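Local coordinates for CADD-like protein of unknown function (Nostoc punctiforme, PDB 3B5P) that is of unknown function but resembles CADD and has an all-helical fold, probably related to that of heme oxygenase, at residues M2-L7 and E202-F207; E60-K65 and S129-Q134. All blocks are in the same frame, centred on the assembly; numbering follows the deposited sequence.

Contact 1 of 2, residues M2-L7 and E202-F207; sequences MEFNHL and EEFGEF
The ring of F207 receives the edge of the F4 ring on one face. The two planes stand at 80°, a T-shaped pair, and F4 CZ comes to 3.5 Å from F207 CZ. F4 CE1 sits over the centre of the F207 ring. The F204 ring has L7 CD2 over one face, a CH-pi contact with this methyl 4.1 Å from the ring centroid. At the edge of the same ring, in its plane, lies E3 CB, 3.9 Å from F204 CE2. F4 and F204 meet at a slant, planes at 48°, with F4 CD1 3.9 Å from F204 CE1. L7 CG is anti to the backbone N (chi1 179°), which carries the branch out toward the other helix. L7 CD2 also reaches F207 CD1, at 3.9 Å, and so touches both F204 and F207. With an alanine in place of F204, L7 CD2 would probably lose the ring face it lies over, keeping F207 as its aromatic neighbour, and a gap would open beside E3 CB and the F4 ring. No hydrogen bond crosses between the segments. V195 and A196 of helix 186-196 also touch F4, and Y143 of helix 135-163 touches F207. F4, F204 and F207 thus form an aromatic cluster that packs the start of helix 2-18 against the start of helix 204-229 in a helical bundle.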
loop_
_atom_site.group_PDB
_atom_site.type_symbol
_atom_site.label_atom_id
_atom_site.label_comp_id
_atom_site.label_asym_id
_atom_site.label_seq_id
_atom_site.Cartn_x
_atom_site.Cartn_y
_atom_site.Cartn_z
HETATM N N MSE A 2 17.657 -14.097 12.040
HETATM C CA MSE A 2 16.930 -14.221 13.269
HETATM C C MSE A 2 16.685 -12.869 13.953
HETATM O O MSE A 2 15.600 -12.622 14.448
HETATM C CB MSE A 2 17.730 -15.167 14.177
HETATM C CG MSE A 2 17.109 -15.481 15.472
HETATM SE SE MSE A 2 18.391 -16.370 16.656
HETATM C CE MSE A 2 16.977 -17.275 17.679
ATOM N N GLU A 3 17.674 -11.982 13.980
ATOM C CA GLU A 3 17.479 -10.669 14.620
ATOM C C GLU A 3 16.488 -9.812 13.830
ATOM O O GLU A 3 15.572 -9.223 14.409
ATOM C CB GLU A 3 18.805 -9.918 14.759
ATOM C CG GLU A 3 19.845 -10.583 15.630
ATOM C CD GLU A 3 21.282 -10.293 15.162
ATOM O OE1 GLU A 3 21.652 -10.689 14.033
ATOM O OE2 GLU A 3 22.047 -9.688 15.930
ATOM N N PHE A 4 16.681 -9.752 12.511
ATOM C CA PHE A 4 15.786 -8.961 11.645
ATOM C C PHE A 4 14.380 -9.531 11.609
ATOM O O PHE A 4 13.418 -8.775 11.528
ATOM C CB PHE A 4 16.341 -8.856 10.214
ATOM C CG PHE A 4 15.629 -7.813 9.370
ATOM C CD1 PHE A 4 15.524 -6.488 9.823
ATOM C CD2 PHE A 4 15.026 -8.149 8.178
ATOM C CE1 PHE A 4 14.834 -5.516 9.075
ATOM C CE2 PHE A 4 14.329 -7.181 7.430
ATOM C CZ PHE A 4 14.241 -5.883 7.884
ATOM N N ASN A 5 14.264 -10.864 11.619
ATOM C CA ASN A 5 12.973 -11.495 11.707
ATOM C C ASN A 5 12.253 -11.095 12.995
ATOM O O ASN A 5 11.040 -10.853 12.973
ATOM C CB ASN A 5 13.095 -13.012 11.634
ATOM C CG ASN A 5 13.305 -13.530 10.203
ATOM O OD1 ASN A 5 13.377 -12.747 9.240
ATOM N ND2 ASN A 5 13.469 -14.865 10.069
ATOM N N HIS A 6 13.020 -10.982 14.095
ATOM C CA HIS A 6 12.463 -10.555 15.388
ATOM C C HIS A 6 11.898 -9.111 15.333
ATOM O O HIS A 6 10.790 -8.837 15.840
ATOM C CB HIS A 6 13.523 -10.701 16.501
ATOM C CG HIS A 6 12.986 -10.540 17.894
ATOM N ND1 HIS A 6 13.338 -9.483 18.711
ATOM C CD2 HIS A 6 12.099 -11.277 18.600
ATOM C CE1 HIS A 6 12.730 -9.610 19.878
ATOM N NE2 HIS A 6 11.975 -10.693 19.842
ATOM N N LEU A 7 12.602 -8.229 14.643
ATOM C CA LEU A 7 12.190 -6.819 14.512
ATOM C C LEU A 7 10.949 -6.738 13.650
ATOM O O LEU A 7 9.980 -6.091 14.015
ATOM C CB LEU A 7 13.298 -5.986 13.887
ATOM C CG LEU A 7 13.082 -4.477 13.619
ATOM C CD1 LEU A 7 13.109 -3.621 14.944
ATOM C CD2 LEU A 7 14.071 -3.967 12.620
ATOM N N GLU A 202 22.570 -1.988 14.692
ATOM C CA GLU A 202 22.566 -0.566 15.026
ATOM C C GLU A 202 21.710 0.316 14.060
ATOM O O GLU A 202 21.539 1.492 14.321
ATOM C CB GLU A 202 24.004 -0.042 15.102
ATOM C CG GLU A 202 24.798 -0.122 13.795
ATOM C CD GLU A 202 25.593 -1.424 13.634
ATOM O OE1 GLU A 202 25.169 -2.493 14.172
ATOM O OE2 GLU A 202 26.626 -1.378 12.925
ATOM N N GLU A 203 21.199 -0.255 12.957
ATOM C CA GLU A 203 20.333 0.456 12.017
ATOM C C GLU A 203 18.845 0.051 12.183
ATOM O O GLU A 203 17.986 0.562 11.458
ATOM C CB GLU A 203 20.789 0.250 10.553
ATOM C CG GLU A 203 22.268 0.649 10.246
ATOM C CD GLU A 203 22.809 0.115 8.878
ATOM O OE1 GLU A 203 22.452 -1.000 8.418
ATOM O OE2 GLU A 203 23.632 0.821 8.260
ATOM N N PHE A 204 18.541 -0.813 13.148
ATOM C CA PHE A 204 17.137 -1.273 13.350
ATOM C C PHE A 204 16.233 -0.148 13.824
ATOM O O PHE A 204 15.069 -0.098 13.458
ATOM C CB PHE A 204 17.023 -2.400 14.349
ATOM C CG PHE A 204 17.484 -3.753 13.855
ATOM C CD1 PHE A 204 17.991 -3.960 12.568
ATOM C CD2 PHE A 204 17.462 -4.836 14.734
ATOM C CE1 PHE A 204 18.426 -5.222 12.178
ATOM C CE2 PHE A 204 17.883 -6.104 14.334
ATOM C CZ PHE A 204 18.386 -6.288 13.073
ATOM N N GLY A 205 16.789 0.772 14.616
ATOM C CA GLY A 205 16.066 1.912 15.058
ATOM C C GLY A 205 15.561 2.757 13.923
ATOM O O GLY A 205 14.403 3.121 13.934
ATOM N N GLU A 206 16.429 3.093 12.962
ATOM C CA GLU A 206 16.008 3.847 11.780
ATOM C C GLU A 206 15.011 3.099 10.894
ATOM O O GLU A 206 14.034 3.682 10.427
ATOM C CB GLU A 206 17.201 4.323 10.971
ATOM C CG GLU A 206 18.019 5.430 11.693
ATOM C CD GLU A 206 17.335 6.800 11.692
ATOM O OE1 GLU A 206 16.897 7.257 10.622
ATOM O OE2 GLU A 206 17.227 7.417 12.771
ATOM N N PHE A 207 15.208 1.809 10.713
ATOM C CA PHE A 207 14.251 0.997 9.985
ATOM C C PHE A 207 12.865 1.041 10.660
ATOM O O PHE A 207 11.867 1.282 9.970
ATOM C CB PHE A 207 14.766 -0.414 9.848
ATOM C CG PHE A 207 13.879 -1.327 9.041
ATOM C CD1 PHE A 207 12.782 -1.907 9.616
ATOM C CD2 PHE A 207 14.148 -1.578 7.691
ATOM C CE1 PHE A 207 11.993 -2.756 8.897
ATOM C CE2 PHE A 207 13.328 -2.428 6.950
ATOM C CZ PHE A 207 12.250 -2.986 7.551
#

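Contact 2 of 2, residues E60-K65 and S129-Q134; sequences ELARRK and SLFDRQ
F131 packs its ring against L61 and A62 where helix 118-130 gives way to a type I beta turn, L130 to R133. This turn links two helices of the bundle and lies against helix 50-68. F131 is the first residue to leave helical geometry. F131 CD2 lies 3.9 Å from L61 CB, and F131 CE2 lies 3.8 Å from A62 CB. V138 and T142 of helix 135-163 and M214 of helix 204-229 also touch this buried ring. D132 follows, its CB directed away from helix 50-68. A water links it loosely to K65: D132 OD1 accepts from the water at 2.7 Å, while the bond from K65 NZ to that water is weak. R133 sends its guanidinium elsewhere, to a salt bridge with E206 and a cation-pi contact with Y137. Its backbone O faces K65. Q134 then takes the N-cap position of the next helix. The K65 chain is bent at chi2 (-76°, about CB-CG) and then runs extended to the turn. Its ammonium group donates to the turn backbone, with K65 NZ 2.6 Å from R133 O, at a C=O...N angle of 152° and tilted 27° from the carbonyl plane.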
loop_
_atom_site.group_PDB
_atom_site.type_symbol
_atom_site.label_atom_id
_atom_site.label_comp_id
_atom_site.label_asym_id
_atom_site.label_seq_id
_atom_site.Cartn_x
_atom_site.Cartn_y
_atom_site.Cartn_z
ATOM N N GLU A 60 10.737 2.908 -7.128
ATOM C CA GLU A 60 11.922 3.254 -7.880
ATOM C C GLU A 60 12.814 4.189 -7.070
ATOM O O GLU A 60 14.041 4.101 -7.177
ATOM C CB GLU A 60 11.572 3.861 -9.228
ATOM C CG GLU A 60 12.748 4.300 -10.082
ATOM C CD GLU A 60 13.677 3.179 -10.570
ATOM O OE1 GLU A 60 13.275 1.995 -10.594
ATOM O OE2 GLU A 60 14.829 3.495 -10.963
ATOM N N LEU A 61 12.243 5.088 -6.272
ATOM C CA LEU A 61 13.092 5.926 -5.406
ATOM C C LEU A 61 13.801 5.064 -4.346
ATOM O O LEU A 61 15.002 5.260 -4.071
ATOM C CB LEU A 61 12.300 7.078 -4.756
ATOM C CG LEU A 61 11.745 8.206 -5.623
ATOM C CD1 LEU A 61 10.682 8.922 -4.838
ATOM C CD2 LEU A 61 12.853 9.136 -6.039
ATOM N N ALA A 62 13.084 4.072 -3.803
ATOM C CA ALA A 62 13.671 3.115 -2.847
ATOM C C ALA A 62 14.761 2.285 -3.512
ATOM O O ALA A 62 15.738 2.006 -2.881
ATOM C CB ALA A 62 12.623 2.190 -2.252
ATOM N N ARG A 63 14.558 1.856 -4.761
ATOM C CA ARG A 63 15.569 1.090 -5.500
ATOM C C ARG A 63 16.833 1.896 -5.697
ATOM O O ARG A 63 17.932 1.362 -5.581
ATOM C CB ARG A 63 15.030 0.642 -6.860
ATOM C CG ARG A 63 15.878 -0.415 -7.573
ATOM C CD ARG A 63 15.310 -0.697 -8.950
ATOM N NE ARG A 63 15.596 0.384 -9.894
ATOM C CZ ARG A 63 16.676 0.465 -10.685
ATOM N NH1 ARG A 63 17.619 -0.473 -10.669
ATOM N NH2 ARG A 63 16.822 1.517 -11.485
ATOM N N ARG A 64 16.674 3.177 -6.012
ATOM C CA ARG A 64 17.846 4.076 -6.155
ATOM C C ARG A 64 18.597 4.307 -4.830
ATOM O O ARG A 64 19.850 4.314 -4.803
ATOM C CB ARG A 64 17.427 5.387 -6.820
ATOM C CG ARG A 64 16.962 5.155 -8.238
ATOM C CD ARG A 64 16.923 6.393 -9.095
ATOM N NE ARG A 64 15.949 6.247 -10.177
ATOM C CZ ARG A 64 15.908 7.008 -11.261
ATOM N NH1 ARG A 64 16.814 7.962 -11.451
ATOM N NH2 ARG A 64 14.974 6.801 -12.177
ATOM N N LYS A 65 17.863 4.431 -3.721
ATOM C CA LYS A 65 18.488 4.459 -2.393
ATOM C C LYS A 65 19.250 3.151 -2.101
ATOM O O LYS A 65 20.378 3.204 -1.595
ATOM C CB LYS A 65 17.464 4.710 -1.260
ATOM C CG LYS A 65 17.014 6.139 -1.073
ATOM C CD LYS A 65 18.044 7.047 -0.382
ATOM C CE LYS A 65 17.551 8.509 -0.408
ATOM N NZ LYS A 65 18.390 9.443 0.421
ATOM N N SER A 129 8.825 12.953 1.393
ATOM C CA SER A 129 9.752 13.422 2.412
ATOM C C SER A 129 10.502 12.280 3.135
ATOM O O SER A 129 11.653 12.459 3.518
ATOM C CB SER A 129 9.050 14.302 3.450
ATOM O OG SER A 129 8.332 13.504 4.394
ATOM N N LEU A 130 9.820 11.162 3.365
ATOM C CA LEU A 130 10.413 9.965 3.965
ATOM C C LEU A 130 11.471 9.373 3.074
ATOM O O LEU A 130 12.538 8.971 3.558
ATOM C CB LEU A 130 9.358 8.881 4.177
ATOM C CG LEU A 130 8.156 9.196 5.048
ATOM C CD1 LEU A 130 7.280 7.871 5.198
ATOM C CD2 LEU A 130 8.556 9.833 6.413
ATOM N N PHE A 131 11.156 9.326 1.767
ATOM C CA PHE A 131 12.001 8.703 0.711
ATOM C C PHE A 131 13.250 9.492 0.403
ATOM O O PHE A 131 13.984 9.132 -0.519
ATOM C CB PHE A 131 11.179 8.410 -0.595
ATOM C CG PHE A 131 10.419 7.106 -0.522
ATOM C CD1 PHE A 131 9.395 6.934 0.431
ATOM C CD2 PHE A 131 10.774 6.025 -1.295
ATOM C CE1 PHE A 131 8.705 5.710 0.571
ATOM C CE2 PHE A 131 10.073 4.791 -1.160
ATOM C CZ PHE A 131 9.041 4.648 -0.220
ATOM N N ASP A 132 13.483 10.541 1.190
ATOM C CA ASP A 132 14.658 11.391 1.108
ATOM C C ASP A 132 15.540 11.230 2.333
ATOM O O ASP A 132 16.468 11.998 2.514
ATOM C CB ASP A 132 14.194 12.860 1.042
ATOM C CG ASP A 132 15.176 13.780 0.318
ATOM O OD1 ASP A 132 15.788 13.371 -0.707
ATOM O OD2 ASP A 132 15.305 14.945 0.770
ATOM N N ARG A 133 15.235 10.269 3.206
ATOM C CA ARG A 133 16.121 9.925 4.336
ATOM C C ARG A 133 17.204 8.927 3.876
ATOM O O ARG A 133 17.409 8.742 2.683
ATOM C CB ARG A 133 15.294 9.345 5.498
ATOM C CG ARG A 133 14.273 10.318 6.085
ATOM C CD ARG A 133 14.951 11.331 6.999
ATOM N NE ARG A 133 15.544 10.699 8.179
ATOM C CZ ARG A 133 14.975 10.631 9.382
ATOM N NH1 ARG A 133 13.792 11.189 9.620
ATOM N NH2 ARG A 133 15.611 10.018 10.375
ATOM N N GLN A 134 17.890 8.294 4.813
ATOM C CA GLN A 134 18.876 7.257 4.509
ATOM C C GLN A 134 18.229 5.885 4.253
ATOM O O GLN A 134 17.060 5.632 4.616
ATOM C CB GLN A 134 19.909 7.165 5.633
ATOM C CG GLN A 134 20.871 8.355 5.742
ATOM C CD GLN A 134 21.916 8.157 6.867
HETATM O O HOH W 1 17.159 11.430 -1.928
#

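Overall arrangement
Both contacts are partly buried. Contact 1 lies about 21 Å from the centre of the chain, contact 2 about 16 Å. Contact 1 pairs two helix starts through apolar and aromatic side chains, with no hydrogen bond across. Contact 2 sets a helix against an interhelical turn, with an apolar inner part and a polar, water-bridged outer part. Contact 2 is nested within the loop closed by contact 1. Their centres are about 19 Å apart, yet they meet directly: E206 OE1, on segment 202-207, forms a salt bridge with R133 NH2, on segment 129-134, at 3.1 Å. Helix 135-163 flanks both contacts; helix 204-229 carries half of contact 1 and also touches contact 2.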